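Local coordinates for protein Rio2 kinase (Chaetomium thermophilum, PDB 4GYG) that probably phosphorylates serine and threonine residues of protein substrates with ATP, as a magnesium-dependent kinase of the RIO family, at residues I103-E108 with L129-F134; L155-A160 with Q183-I188; D213-I218 with R276-I281; L226-F231 with I257-M262; L237-K242 with T251-I256. One frame throughout, in Å; residues are numbered along the deposited sequence. Where two conformers were deposited one is given.

Contact 1 of 5, residues I103-E108 with L129-F134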
# COMPACT_ATOMS: atom_id res chain seq x y z
N ILE A 103 -5.60 -11.16 9.85
CA ILE A 103 -4.52 -10.64 9.01
C ILE A 103 -4.68 -11.06 7.53
O ILE A 103 -5.10 -12.18 7.23
CB ILE A 103 -3.14 -11.09 9.55
CG1 ILE A 103 -2.02 -10.21 8.96
CG2 ILE A 103 -2.90 -12.58 9.30
CD1 ILE A 103 -0.66 -10.37 9.65
N GLY A 104 -4.39 -10.16 6.61
CA GLY A 104 -4.48 -10.48 5.19
C GLY A 104 -3.10 -10.54 4.57
O GLY A 104 -2.35 -9.57 4.61
N VAL A 105 -2.74 -11.68 4.02
CA VAL A 105 -1.44 -11.82 3.38
C VAL A 105 -1.63 -11.74 1.87
O VAL A 105 -2.09 -12.69 1.23
CB VAL A 105 -0.75 -13.14 3.78
CG1 VAL A 105 0.47 -13.38 2.92
CG2 VAL A 105 -0.36 -13.09 5.24
N GLY A 106 -1.27 -10.58 1.30
CA GLY A 106 -1.34 -10.38 -0.14
C GLY A 106 -0.04 -10.66 -0.87
O GLY A 106 0.99 -10.98 -0.27
N LYS A 107 -0.08 -10.55 -2.19
CA LYS A 107 1.09 -10.85 -3.00
C LYS A 107 2.12 -9.74 -2.88
O LYS A 107 3.32 -10.01 -2.93
CB LYS A 107 0.68 -11.07 -4.46
CG LYS A 107 -0.59 -10.30 -4.88
CD LYS A 107 -1.71 -11.25 -5.36
CE LYS A 107 -2.66 -11.63 -4.22
NZ LYS A 107 -3.78 -12.52 -4.68
N GLU A 108 1.65 -8.51 -2.71
CA GLU A 108 2.54 -7.35 -2.64
C GLU A 108 2.36 -6.52 -1.38
O GLU A 108 3.00 -5.49 -1.23
CB GLU A 108 2.35 -6.46 -3.87
CG GLU A 108 0.90 -6.11 -4.16
CD GLU A 108 0.51 -6.51 -5.57
OE1 GLU A 108 1.31 -7.21 -6.23
OE2 GLU A 108 -0.60 -6.13 -6.03
N LEU A 129 7.00 -5.25 -1.16
CA LEU A 129 7.63 -5.36 -2.45
C LEU A 129 8.80 -6.32 -2.36
O LEU A 129 9.60 -6.27 -1.40
CB LEU A 129 8.16 -3.99 -2.90
CG LEU A 129 7.24 -2.99 -3.59
CD1 LEU A 129 6.05 -2.66 -2.73
CD2 LEU A 129 8.03 -1.71 -3.93
N GLY A 130 8.90 -7.19 -3.36
CA GLY A 130 9.97 -8.15 -3.43
C GLY A 130 9.57 -9.52 -2.93
O GLY A 130 10.34 -10.46 -3.07
N ARG A 131 8.36 -9.63 -2.35
CA ARG A 131 7.85 -10.91 -1.86
C ARG A 131 7.76 -11.98 -2.94
O ARG A 131 7.32 -11.73 -4.05
CB ARG A 131 6.46 -10.75 -1.21
CG ARG A 131 5.75 -12.07 -0.85
CD ARG A 131 4.50 -11.87 -0.00
NE ARG A 131 4.85 -11.48 1.36
CZ ARG A 131 3.99 -10.98 2.24
NH1 ARG A 131 2.72 -10.82 1.90
NH2 ARG A 131 4.40 -10.64 3.46
N ILE A 132 8.19 -13.19 -2.60
CA ILE A 132 8.05 -14.32 -3.50
C ILE A 132 7.77 -15.54 -2.61
O ILE A 132 8.32 -15.64 -1.52
CB ILE A 132 9.33 -14.49 -4.38
CG1 ILE A 132 9.17 -15.60 -5.43
CG2 ILE A 132 10.58 -14.74 -3.52
CD1 ILE A 132 10.49 -16.01 -6.06
N SER A 133 6.90 -16.44 -3.05
CA SER A 133 6.74 -17.71 -2.33
C SER A 133 7.22 -18.88 -3.17
O SER A 133 7.02 -18.93 -4.39
CB SER A 133 5.29 -17.94 -1.90
OG SER A 133 4.52 -18.47 -2.97
N PHE A 134 7.85 -19.83 -2.50
CA PHE A 134 8.38 -21.01 -3.16
C PHE A 134 7.55 -22.27 -2.87
O PHE A 134 7.14 -22.50 -1.73
CB PHE A 134 9.82 -21.21 -2.73
CG PHE A 134 10.77 -20.24 -3.36
CD1 PHE A 134 11.39 -20.55 -4.56
CD2 PHE A 134 11.01 -19.00 -2.77
CE1 PHE A 134 12.25 -19.67 -5.15
CE2 PHE A 134 11.86 -18.11 -3.36
CZ PHE A 134 12.49 -18.44 -4.56
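Arg131 reaches across to Gly106 and carries most of the side-chain part of this contact. Its side chain sets out toward residues 103-108 with CG anti to the backbone N (chi1 171°), runs straight as far as CD, then turns at chi3, which swings the guanidinium group over to the end of the strand. The carbonyl of Lys107 lies alongside the straight part, its O 3.7 Å from Arg131 CB. At the far end NH1 donates to Gly106 O at 2.8 Å. That oxygen sits at the edge of the guanidinium group, only 4° out of its plane, and the N-H...O angle is a moderately bent 146°. NH1 also forms a salt bridge with Asp110, so a carbonyl and a carboxylate together fix the rotation of the group; the carboxylate probably also offsets the nearby charge of Arg128. Val105 crosses the arginine at about a right angle and brings CG1 to 3.6 Å from Arg131 NH1, obliquely to the flat group.

Further along, the backbones of Glu108 and Leu129 pass with their CA atoms 5.5 Å apart. Leu129 starts away from residues 103-108, though its end comes back nearer, and it packs on Leu155, Ala159 and Leu332, as suits a large apolar residue. Gly130 fits its place because, at its backbone angles, any CB would collide with the preceding carbonyl oxygen. Residues 106-108 join strands 98-105 and 109-115 just before Ser109, which binds ADP; this turn between the first two strands of the N-terminal lobe probably corresponds to the nucleotide-binding loop of protein kinases.

Contact 2 of 5, residues L155-A160 with Q183-I188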
# COMPACT_ATOMS: atom_id res chain seq x y z
N LEU A 155 12.37 0.48 -1.03
CA LEU A 155 11.35 0.55 -2.06
C LEU A 155 9.98 0.51 -1.40
O LEU A 155 9.08 1.31 -1.75
CB LEU A 155 11.50 -0.61 -3.06
CG LEU A 155 12.77 -0.59 -3.94
CD1 LEU A 155 12.98 -1.92 -4.68
CD2 LEU A 155 12.83 0.63 -4.92
N SER A 156 9.82 -0.39 -0.42
CA SER A 156 8.56 -0.49 0.31
C SER A 156 8.19 0.78 1.07
O SER A 156 6.99 1.11 1.15
CB SER A 156 8.50 -1.73 1.22
OG SER A 156 8.35 -2.92 0.46
N ARG A 157 9.20 1.47 1.62
CA ARG A 157 9.03 2.81 2.22
C ARG A 157 8.49 3.75 1.16
O ARG A 157 7.54 4.51 1.41
CB ARG A 157 10.35 3.40 2.76
CG ARG A 157 10.36 3.83 4.26
CD ARG A 157 10.23 5.37 4.52
NE ARG A 157 10.69 5.74 5.88
CZ ARG A 157 10.03 6.51 6.74
NH1 ARG A 157 8.86 7.06 6.45
NH2 ARG A 157 10.57 6.75 7.94
N LEU A 158 9.09 3.72 -0.02
CA LEU A 158 8.65 4.62 -1.08
C LEU A 158 7.19 4.36 -1.48
O LEU A 158 6.44 5.30 -1.73
CB LEU A 158 9.54 4.55 -2.31
CG LEU A 158 10.98 5.04 -2.21
CD1 LEU A 158 11.65 4.87 -3.60
CD2 LEU A 158 11.07 6.49 -1.65
N ALA A 159 6.81 3.08 -1.53
CA ALA A 159 5.45 2.70 -1.90
C ALA A 159 4.45 3.20 -0.86
O ALA A 159 3.36 3.63 -1.21
CB ALA A 159 5.34 1.18 -2.07
N ALA A 160 4.83 3.14 0.41
CA ALA A 160 3.96 3.59 1.49
C ALA A 160 3.77 5.11 1.48
O ALA A 160 2.68 5.61 1.76
CB ALA A 160 4.51 3.14 2.83
N GLN A 183 1.23 7.30 8.52
CA GLN A 183 2.20 6.63 7.67
C GLN A 183 3.52 6.57 8.44
O GLN A 183 3.95 7.57 9.01
CB GLN A 183 2.37 7.43 6.36
CG GLN A 183 3.08 6.70 5.22
CD GLN A 183 4.61 6.65 5.37
OE1 GLN A 183 5.22 5.63 5.09
NE2 GLN A 183 5.21 7.73 5.81
N SER A 184 4.15 5.40 8.51
CA SER A 184 5.51 5.32 9.02
C SER A 184 6.27 4.22 8.30
O SER A 184 5.83 3.08 8.28
CB SER A 184 5.54 5.06 10.53
OG SER A 184 6.83 4.63 10.93
N ARG A 185 7.40 4.58 7.71
CA ARG A 185 8.23 3.61 6.98
C ARG A 185 7.49 2.94 5.83
O ARG A 185 7.05 3.62 4.90
CB ARG A 185 8.85 2.59 7.93
CG ARG A 185 9.82 3.23 8.92
CD ARG A 185 9.96 2.44 10.19
NE ARG A 185 10.93 3.04 11.11
CZ ARG A 185 10.62 3.68 12.23
NH1 ARG A 185 9.36 3.82 12.59
NH2 ARG A 185 11.57 4.19 12.99
N HIS A 186 7.36 1.62 5.88
CA HIS A 186 6.68 0.85 4.83
C HIS A 186 5.17 0.64 5.09
O HIS A 186 4.51 -0.21 4.45
CB HIS A 186 7.38 -0.51 4.65
CG HIS A 186 7.40 -1.37 5.89
ND1 HIS A 186 7.59 -0.86 7.16
CD2 HIS A 186 7.26 -2.71 6.04
CE1 HIS A 186 7.55 -1.85 8.03
NE2 HIS A 186 7.35 -2.98 7.38
N THR A 187 4.63 1.39 6.04
CA THR A 187 3.26 1.12 6.50
C THR A 187 2.36 2.34 6.41
O THR A 187 2.84 3.49 6.38
CB THR A 187 3.23 0.58 7.95
OG1 THR A 187 3.57 1.64 8.87
CG2 THR A 187 4.20 -0.59 8.12
N ILE A 188 1.06 2.07 6.39
CA ILE A 188 0.01 3.09 6.44
C ILE A 188 -1.11 2.58 7.32
O ILE A 188 -1.48 1.40 7.25
CB ILE A 188 -0.58 3.36 5.03
CG1 ILE A 188 0.42 4.12 4.15
CG2 ILE A 188 -1.88 4.14 5.12
CD1 ILE A 188 0.02 4.11 2.67
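Ala160 and Ser156 of helix 149-172 pack on the turn of a beta hairpin, a buried helix-on-sheet contact in the N-terminal lobe of the kinase fold, where this helix probably corresponds to helix C. The hairpin joins strands 180-184 and 187-191 by a type II' turn from Ser184 to Thr187. Small residues let the backbones come close: the CA atoms of Arg157 and His186 are 4.0 Å apart. Ala160 CB presses on the peptide between turn residues, 3.3 Å from Arg185 O, a spot with little room for a longer side chain. Arg157 CA adds a C-H...O contact of 3.4 Å to the same Arg185 O.

Ser156 CB meets His186 CB at 3.8 Å. With CG between the backbone N and the carbonyl carbon (chi1 60°), the histidine ring leads off to Asp83 of helix 79-92, while Arg185 bridges to Glu24, so the turn also joins the N-terminal domain. Gln183 CG rests 3.6 Å from Ala160 O, and its side chain goes on to touch Ile161 and Phe164; an alanine here would probably leave a gap beside that carbonyl and these two side chains. Ile188 CD1 reaches the same Ala160 O at 3.2 Å. The turn is itself tied off by Thr187, whose OG1 donates to a lone pair of Ser184 O at 2.7 Å.

Contact 3 of 5, residues D213-I218 with R276-I281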
# COMPACT_ATOMS: atom_id res chain seq x y z
N ASP A 213 -20.81 4.44 -12.86
CA ASP A 213 -20.12 5.04 -11.72
C ASP A 213 -18.62 4.77 -11.80
O ASP A 213 -17.81 5.67 -11.57
CB ASP A 213 -20.68 4.50 -10.39
CG ASP A 213 -22.08 5.00 -10.09
OD1 ASP A 213 -22.58 5.92 -10.79
OD2 ASP A 213 -22.69 4.48 -9.13
N LEU A 214 -18.25 3.55 -12.13
CA LEU A 214 -16.84 3.19 -12.23
C LEU A 214 -16.10 3.94 -13.32
O LEU A 214 -14.98 4.38 -13.11
CB LEU A 214 -16.67 1.69 -12.43
CG LEU A 214 -16.94 0.91 -11.16
CD1 LEU A 214 -17.08 -0.57 -11.47
CD2 LEU A 214 -15.83 1.17 -10.15
N ILE A 215 -16.73 4.08 -14.48
CA ILE A 215 -16.11 4.78 -15.60
C ILE A 215 -15.96 6.26 -15.25
O ILE A 215 -14.95 6.89 -15.56
CB ILE A 215 -16.92 4.63 -16.88
CG1 ILE A 215 -16.90 3.17 -17.36
CG2 ILE A 215 -16.43 5.62 -17.95
CD1 ILE A 215 -15.56 2.70 -17.87
N ALA A 216 -16.98 6.79 -14.58
CA ALA A 216 -16.94 8.16 -14.10
C ALA A 216 -15.73 8.43 -13.20
O ALA A 216 -15.06 9.47 -13.31
CB ALA A 216 -18.25 8.50 -13.38
N LEU A 217 -15.46 7.49 -12.30
CA LEU A 217 -14.28 7.57 -11.44
C LEU A 217 -12.99 7.66 -12.25
O LEU A 217 -12.13 8.49 -11.97
CB LEU A 217 -14.20 6.36 -10.51
CG LEU A 217 -14.90 6.52 -9.18
CD1 LEU A 217 -14.72 5.26 -8.34
CD2 LEU A 217 -14.32 7.75 -8.49
N ILE A 218 -12.86 6.79 -13.26
CA ILE A 218 -11.68 6.76 -14.10
C ILE A 218 -11.52 8.08 -14.82
O ILE A 218 -10.41 8.58 -14.97
CB ILE A 218 -11.75 5.61 -15.10
CG1 ILE A 218 -11.65 4.28 -14.34
CG2 ILE A 218 -10.66 5.75 -16.16
CD1 ILE A 218 -11.64 3.05 -15.23
N ARG A 276 -6.13 0.04 -20.54
CA ARG A 276 -6.03 -1.21 -19.77
C ARG A 276 -7.03 -1.18 -18.60
O ARG A 276 -7.86 -2.09 -18.47
CB ARG A 276 -4.60 -1.38 -19.23
CG ARG A 276 -4.23 -2.78 -18.80
CD ARG A 276 -2.74 -2.88 -18.46
NE ARG A 276 -2.45 -2.47 -17.09
CZ ARG A 276 -1.24 -2.52 -16.55
NH1 ARG A 276 -0.22 -2.96 -17.27
NH2 ARG A 276 -1.03 -2.14 -15.29
N ASP A 277 -6.96 -0.13 -17.79
CA ASP A 277 -7.92 0.12 -16.71
C ASP A 277 -9.37 0.01 -17.21
O ASP A 277 -10.18 -0.72 -16.63
CB ASP A 277 -7.68 1.49 -16.07
CG ASP A 277 -6.50 1.50 -15.07
OD1 ASP A 277 -5.97 0.42 -14.74
OD2 ASP A 277 -6.12 2.60 -14.60
N VAL A 278 -9.67 0.71 -18.31
CA VAL A 278 -11.01 0.75 -18.88
C VAL A 278 -11.46 -0.64 -19.35
O VAL A 278 -12.62 -1.06 -19.14
CB VAL A 278 -11.09 1.73 -20.09
CG1 VAL A 278 -12.49 1.68 -20.74
CG2 VAL A 278 -10.73 3.17 -19.66
N GLN A 279 -10.54 -1.33 -20.01
CA GLN A 279 -10.84 -2.63 -20.60
C GLN A 279 -10.96 -3.68 -19.52
O GLN A 279 -11.81 -4.57 -19.61
CB GLN A 279 -9.77 -3.01 -21.62
CG GLN A 279 -10.35 -3.49 -22.95
CD GLN A 279 -11.37 -2.51 -23.50
OE1 GLN A 279 -11.11 -1.31 -23.57
NE2 GLN A 279 -12.53 -3.02 -23.89
N CYS A 280 -10.15 -3.57 -18.48
CA CYS A 280 -10.28 -4.44 -17.30
C CYS A 280 -11.68 -4.35 -16.70
O CYS A 280 -12.34 -5.38 -16.49
CB CYS A 280 -9.24 -4.08 -16.24
SG CYS A 280 -9.65 -4.73 -14.61
N ILE A 281 -12.13 -3.13 -16.43
CA ILE A 281 -13.49 -2.92 -15.95
C ILE A 281 -14.48 -3.61 -16.88
O ILE A 281 -15.26 -4.46 -16.42
CB ILE A 281 -13.84 -1.42 -15.84
CG1 ILE A 281 -12.96 -0.76 -14.78
CG2 ILE A 281 -15.31 -1.23 -15.49
CD1 ILE A 281 -12.81 -1.60 -13.56
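Ile218 is one of two main bumps: it projects toward the opposing helix and rests in the shallow hollow made by Asp277, Val278 and Ile281. CG1 stands anti to the carbonyl carbon and chi2 is extended (-177°), which carries CD1 to 4.1 Å from Ile281 CG1. Ile281, the other, lodges between Leu214 and Ile218, which are one helical turn apart; its CG2 is 4.4 Å from Leu214 CB. The two isoleucines slide past each other in opposite directions.

Val278 forks at CB. One methyl, CG1, meets Ile215 CD1 at 4.3 Å, and the other, CG2, meets Ile218 CG2 at the same distance. Branched aliphatic residues suit such a seam, since each offers two bumps. Segments 213-218 and 276-281 run antiparallel, at 173°, with their axes 10.8 Å apart, room for the side chains to mesh without tight contacts.

The pair belongs to the C-terminal kinase lobe, with helix 207-223 and helix 270-289 probably equivalent to helices E and F. Leu214 and Leu217 continue onto Pro254 of strand 250-256, Ile281 touches Ile236 of strand 236-242, and Phe231 packs on Ile218 and Ile281. Asp277 turns its carboxylate to Gly229 N, joining helix 270-289 to the loop after strand 226-227.

Contact 4 of 5, residues L226-F231 with I257-M262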
# COMPACT_ATOMS: atom_id res chain seq x y z
N LEU A 226 -4.59 11.63 -13.02
CA LEU A 226 -4.21 10.31 -12.51
C LEU A 226 -4.72 9.12 -13.30
O LEU A 226 -5.84 9.12 -13.83
CB LEU A 226 -4.65 10.16 -11.07
CG LEU A 226 -3.82 11.03 -10.15
CD1 LEU A 226 -4.40 10.97 -8.76
CD2 LEU A 226 -2.36 10.54 -10.18
N ILE A 227 -3.87 8.09 -13.35
CA ILE A 227 -4.26 6.77 -13.81
C ILE A 227 -3.93 5.77 -12.72
O ILE A 227 -2.76 5.61 -12.34
CB ILE A 227 -3.54 6.38 -15.12
CG1 ILE A 227 -3.86 7.38 -16.23
CG2 ILE A 227 -3.91 4.95 -15.55
CD1 ILE A 227 -2.97 7.22 -17.42
N HIS A 228 -4.95 5.10 -12.21
CA HIS A 228 -4.78 4.09 -11.17
C HIS A 228 -3.76 3.02 -11.62
O HIS A 228 -2.73 2.80 -10.96
CB HIS A 228 -6.15 3.47 -10.86
CG HIS A 228 -6.16 2.58 -9.66
ND1 HIS A 228 -5.77 1.25 -9.71
CD2 HIS A 228 -6.52 2.81 -8.38
CE1 HIS A 228 -5.88 0.72 -8.51
NE2 HIS A 228 -6.34 1.64 -7.69
N GLY A 229 -4.03 2.37 -12.74
CA GLY A 229 -3.05 1.49 -13.33
C GLY A 229 -3.28 0.01 -13.08
O GLY A 229 -2.89 -0.84 -13.89
N ASP A 230 -3.91 -0.33 -11.96
CA ASP A 230 -4.10 -1.73 -11.61
C ASP A 230 -5.47 -1.93 -11.01
O ASP A 230 -5.65 -2.69 -10.07
CB ASP A 230 -3.01 -2.20 -10.65
CG ASP A 230 -2.63 -3.65 -10.87
OD1 ASP A 230 -3.09 -4.26 -11.86
OD2 ASP A 230 -1.85 -4.17 -10.05
N PHE A 231 -6.43 -1.22 -11.59
CA PHE A 231 -7.86 -1.28 -11.31
C PHE A 231 -8.49 -2.68 -11.33
O PHE A 231 -9.55 -2.84 -11.91
CB PHE A 231 -8.59 -0.46 -12.38
CG PHE A 231 -9.43 0.64 -11.84
CD1 PHE A 231 -8.92 1.55 -10.95
CD2 PHE A 231 -10.75 0.79 -12.25
CE1 PHE A 231 -9.69 2.59 -10.45
CE2 PHE A 231 -11.54 1.82 -11.75
CZ PHE A 231 -11.00 2.72 -10.85
N ILE A 257 -9.22 1.37 -3.76
CA ILE A 257 -8.00 1.28 -2.94
C ILE A 257 -6.80 0.94 -3.80
O ILE A 257 -6.94 0.63 -4.99
CB ILE A 257 -8.12 0.24 -1.80
CG1 ILE A 257 -8.21 -1.19 -2.36
CG2 ILE A 257 -9.29 0.56 -0.90
CD1 ILE A 257 -8.44 -2.27 -1.31
N ASP A 258 -5.63 0.98 -3.16
CA ASP A 258 -4.33 0.61 -3.75
C ASP A 258 -3.75 1.69 -4.65
O ASP A 258 -4.05 1.72 -5.84
CB ASP A 258 -4.42 -0.69 -4.55
CG ASP A 258 -4.03 -1.89 -3.74
OD1 ASP A 258 -2.81 -2.16 -3.67
OD2 ASP A 258 -4.93 -2.57 -3.20
N PHE A 259 -2.90 2.53 -4.08
CA PHE A 259 -2.35 3.69 -4.82
C PHE A 259 -0.84 3.80 -5.12
O PHE A 259 -0.44 4.75 -5.79
CB PHE A 259 -2.87 4.98 -4.18
CG PHE A 259 -4.36 5.02 -4.04
CD1 PHE A 259 -5.18 5.08 -5.17
CD2 PHE A 259 -4.96 4.93 -2.80
CE1 PHE A 259 -6.56 5.10 -5.05
CE2 PHE A 259 -6.33 4.95 -2.67
CZ PHE A 259 -7.14 5.04 -3.79
N PRO A 260 0.02 2.85 -4.65
CA PRO A 260 1.43 3.16 -4.92
C PRO A 260 1.81 3.02 -6.42
O PRO A 260 2.85 3.50 -6.85
CB PRO A 260 2.19 2.14 -4.06
CG PRO A 260 1.28 0.92 -4.02
CD PRO A 260 -0.15 1.50 -4.05
N GLN A 261 0.96 2.37 -7.20
CA GLN A 261 1.22 2.16 -8.62
C GLN A 261 0.57 3.22 -9.53
O GLN A 261 0.61 3.08 -10.75
CB GLN A 261 0.79 0.73 -9.05
CG GLN A 261 -0.72 0.54 -9.24
CD GLN A 261 -1.55 1.00 -8.03
OE1 GLN A 261 -1.19 0.77 -6.89
NE2 GLN A 261 -2.66 1.68 -8.29
N MET A 262 -0.05 4.26 -8.96
CA MET A 262 -0.65 5.30 -9.80
C MET A 262 0.41 5.97 -10.64
O MET A 262 1.56 6.10 -10.21
CB MET A 262 -1.36 6.38 -8.97
CG MET A 262 -2.76 6.01 -8.55
SD MET A 262 -3.72 7.39 -7.87
CE MET A 262 -5.32 6.89 -8.48
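His228 meets the backbone of Ile257 and Asp258 where two loops of the kinase active site run together: residues 228-231 probably form the first part of the catalytic loop, which runs on to Asn235, and Asp258-Phe259-Pro260 probably corresponds to the magnesium-binding motif that is Asp-Phe-Gly in most protein kinases. Asp258 binds magnesium and ADP; its carboxylate pairs with Lys125.

Two hydrogen bonds join the loops. His228 NE2 donates to Ile257 O at 2.9 Å, 161° at the hydrogen; the oxygen lies in the ring plane, but the donor stands above the plane of the carbonyl. Gln261 NE2 donates to His228 O at 2.9 Å, and with its other bond, 2.8 Å long, it holds Asp258 O. An amide nitrogen with two N-H groups suits this bridging place. A leucine in place of His228 would leave Ile257 O without its mate and would probably let the magnesium-binding loop shift.

The ring is covered on both faces: Gln261 NE2 lies 3.3 Å above one, near the rim, the amide turned 44° from the ring, and Phe231 sets its edge, through CD1, over the other. Phe259 approaches obliquely. Gly229 suits its backbone angles, where a CB would jam against the preceding carbonyl O and crowd Gln261 O.

Apolar packing closes the far end. Leu226 and Met262 cross at about a right angle, with Leu226 CD1 3.8 Å from Met262 SD.

Contact 5 of 5, residues L237-K242 with T251-I256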
# COMPACT_ATOMS: atom_id res chain seq x y z
N LEU A 237 -13.98 -1.73 -4.13
CA LEU A 237 -14.87 -2.15 -3.05
C LEU A 237 -16.24 -1.57 -3.31
O LEU A 237 -16.37 -0.46 -3.83
CB LEU A 237 -14.36 -1.66 -1.70
CG LEU A 237 -12.89 -1.88 -1.40
CD1 LEU A 237 -12.59 -1.56 0.08
CD2 LEU A 237 -12.44 -3.28 -1.76
N ILE A 238 -17.27 -2.31 -2.94
CA ILE A 238 -18.64 -1.87 -3.16
C ILE A 238 -19.28 -1.60 -1.82
O ILE A 238 -19.18 -2.43 -0.92
CB ILE A 238 -19.45 -2.94 -3.91
CG1 ILE A 238 -18.91 -3.10 -5.33
CG2 ILE A 238 -20.93 -2.58 -3.92
CD1 ILE A 238 -18.85 -1.79 -6.12
N ARG A 239 -19.90 -0.43 -1.68
CA ARG A 239 -20.60 -0.12 -0.43
C ARG A 239 -22.09 -0.31 -0.66
O ARG A 239 -22.62 0.10 -1.69
CB ARG A 239 -20.29 1.30 0.07
CG ARG A 239 -20.56 1.47 1.58
CD ARG A 239 -20.94 2.90 2.01
NE ARG A 239 -19.82 3.84 1.94
CZ ARG A 239 -18.82 3.90 2.82
NH1 ARG A 239 -18.78 3.06 3.84
NH2 ARG A 239 -17.85 4.79 2.67
N GLU A 240 -22.76 -0.96 0.29
CA GLU A 240 -24.16 -1.30 0.09
C GLU A 240 -25.08 -0.59 1.08
O GLU A 240 -25.12 -0.93 2.27
CB GLU A 240 -24.36 -2.81 0.15
CG GLU A 240 -25.81 -3.21 -0.04
CD GLU A 240 -26.03 -4.71 -0.05
OE1 GLU A 240 -27.08 -5.14 -0.56
OE2 GLU A 240 -25.16 -5.45 0.46
N GLU A 241 -25.84 0.38 0.58
CA GLU A 241 -26.72 1.20 1.41
C GLU A 241 -28.19 0.79 1.28
O GLU A 241 -28.82 0.98 0.23
CB GLU A 241 -26.56 2.69 1.06
CG GLU A 241 -25.21 3.30 1.44
CD GLU A 241 -25.12 3.64 2.93
OE1 GLU A 241 -25.95 4.45 3.41
OE2 GLU A 241 -24.22 3.10 3.61
N LYS A 242 -28.73 0.23 2.36
CA LYS A 242 -30.15 -0.06 2.43
C LYS A 242 -30.93 1.26 2.54
O LYS A 242 -30.92 1.90 3.59
CB LYS A 242 -30.45 -0.95 3.64
CG LYS A 242 -29.61 -2.22 3.71
CD LYS A 242 -30.33 -3.44 3.14
CE LYS A 242 -31.45 -3.92 4.05
NZ LYS A 242 -32.71 -3.16 3.83
N THR A 251 -28.73 0.80 -2.95
CA THR A 251 -27.79 1.54 -3.77
C THR A 251 -26.39 1.09 -3.44
O THR A 251 -26.04 0.85 -2.28
CB THR A 251 -27.89 3.06 -3.59
OG1 THR A 251 -27.92 3.36 -2.19
CG2 THR A 251 -29.13 3.60 -4.27
N LEU A 252 -25.58 0.96 -4.48
CA LEU A 252 -24.21 0.52 -4.32
C LEU A 252 -23.36 1.66 -4.80
O LEU A 252 -23.70 2.34 -5.77
CB LEU A 252 -23.96 -0.73 -5.16
CG LEU A 252 -25.02 -1.80 -4.93
CD1 LEU A 252 -25.04 -2.75 -6.10
CD2 LEU A 252 -24.79 -2.53 -3.61
N THR A 253 -22.27 1.90 -4.10
CA THR A 253 -21.31 2.91 -4.49
C THR A 253 -19.90 2.32 -4.38
O THR A 253 -19.61 1.53 -3.47
CB THR A 253 -21.44 4.15 -3.61
OG1 THR A 253 -21.44 3.75 -2.23
CG2 THR A 253 -22.75 4.88 -3.92
N PRO A 254 -19.03 2.66 -5.33
CA PRO A 254 -17.70 2.05 -5.33
C PRO A 254 -16.68 2.81 -4.49
O PRO A 254 -16.77 4.02 -4.32
CB PRO A 254 -17.31 2.06 -6.81
CG PRO A 254 -18.08 3.19 -7.40
CD PRO A 254 -19.33 3.37 -6.58
N ILE A 255 -15.73 2.07 -3.93
CA ILE A 255 -14.63 2.65 -3.19
C ILE A 255 -13.32 2.08 -3.74
O ILE A 255 -13.19 0.88 -3.94
CB ILE A 255 -14.80 2.42 -1.67
CG1 ILE A 255 -15.99 3.25 -1.17
CG2 ILE A 255 -13.55 2.82 -0.89
CD1 ILE A 255 -16.53 2.80 0.15
N ILE A 256 -12.37 2.95 -4.02
CA ILE A 256 -11.13 2.57 -4.67
C ILE A 256 -10.05 2.41 -3.62
O ILE A 256 -9.98 3.21 -2.67
CB ILE A 256 -10.70 3.66 -5.70
CG1 ILE A 256 -11.76 3.83 -6.77
CG2 ILE A 256 -9.40 3.30 -6.38
CD1 ILE A 256 -12.07 2.53 -7.50
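Arg239 and Thr253 face each other as a hydrogen-bonded pair of an antiparallel hairpin, and the arginine can be followed outward from there. Its CB lies 3.6 Å from Thr253 OG1. CG stays anti to the backbone N (chi1 -158°), and a bend at chi3 then lays the guanidinium group over Ile255, two residues along. NE is 3.9 Å from Ile255 CD1, CZ 3.7 Å and NH2 3.5 Å from the same methyl, which sits 3.4 Å off one face of the flat group, toward its rim. NH1 pairs with Asp194 in a salt bridge, so the charge is met while the face rests on carbon.

The backbones share six hydrogen bonds, two at each of the pairs Leu237-Ile255, Arg239-Thr253 and Glu241-Thr251. Pro254, lacking an N-H, suits the non-hydrogen-bonded pair with Ile238. On its face of the sheet Ile238 CG2 meets Leu252 CB at 3.8 Å, crossing obliquely, and Glu240 lies side by side with Leu252.

That face packs on helix 207-223, Ile238 touching Leu210 and Pro254 touching Leu214 and Leu217. Beyond strand 236-242 the sheet continues to strand 196-197, with strand 250-256 at its edge, and Ile255 touches Val193 of the ADP site.

In the fold
From the N terminus, contact 1 closes the first loop, bringing the turn after strand 98-105 to the chain beyond strand 121-127. Contact 2 follows in series and folds strands 180-184 and 187-191 back onto helix 149-172; the two meet where Leu129 packs on Leu155 and Ala159. The remaining three are nested. Contact 3 spans the widest loop, from helix 207-223 to helix 270-289; within it contact 4 joins the two active-site loops, and within that lies the hairpin of contact 5. Arg276 and Asp277 tie contact 3 to Gly229, Ile256 links contact 5 to both, and Pro260 on Ala159 connects the two lobes.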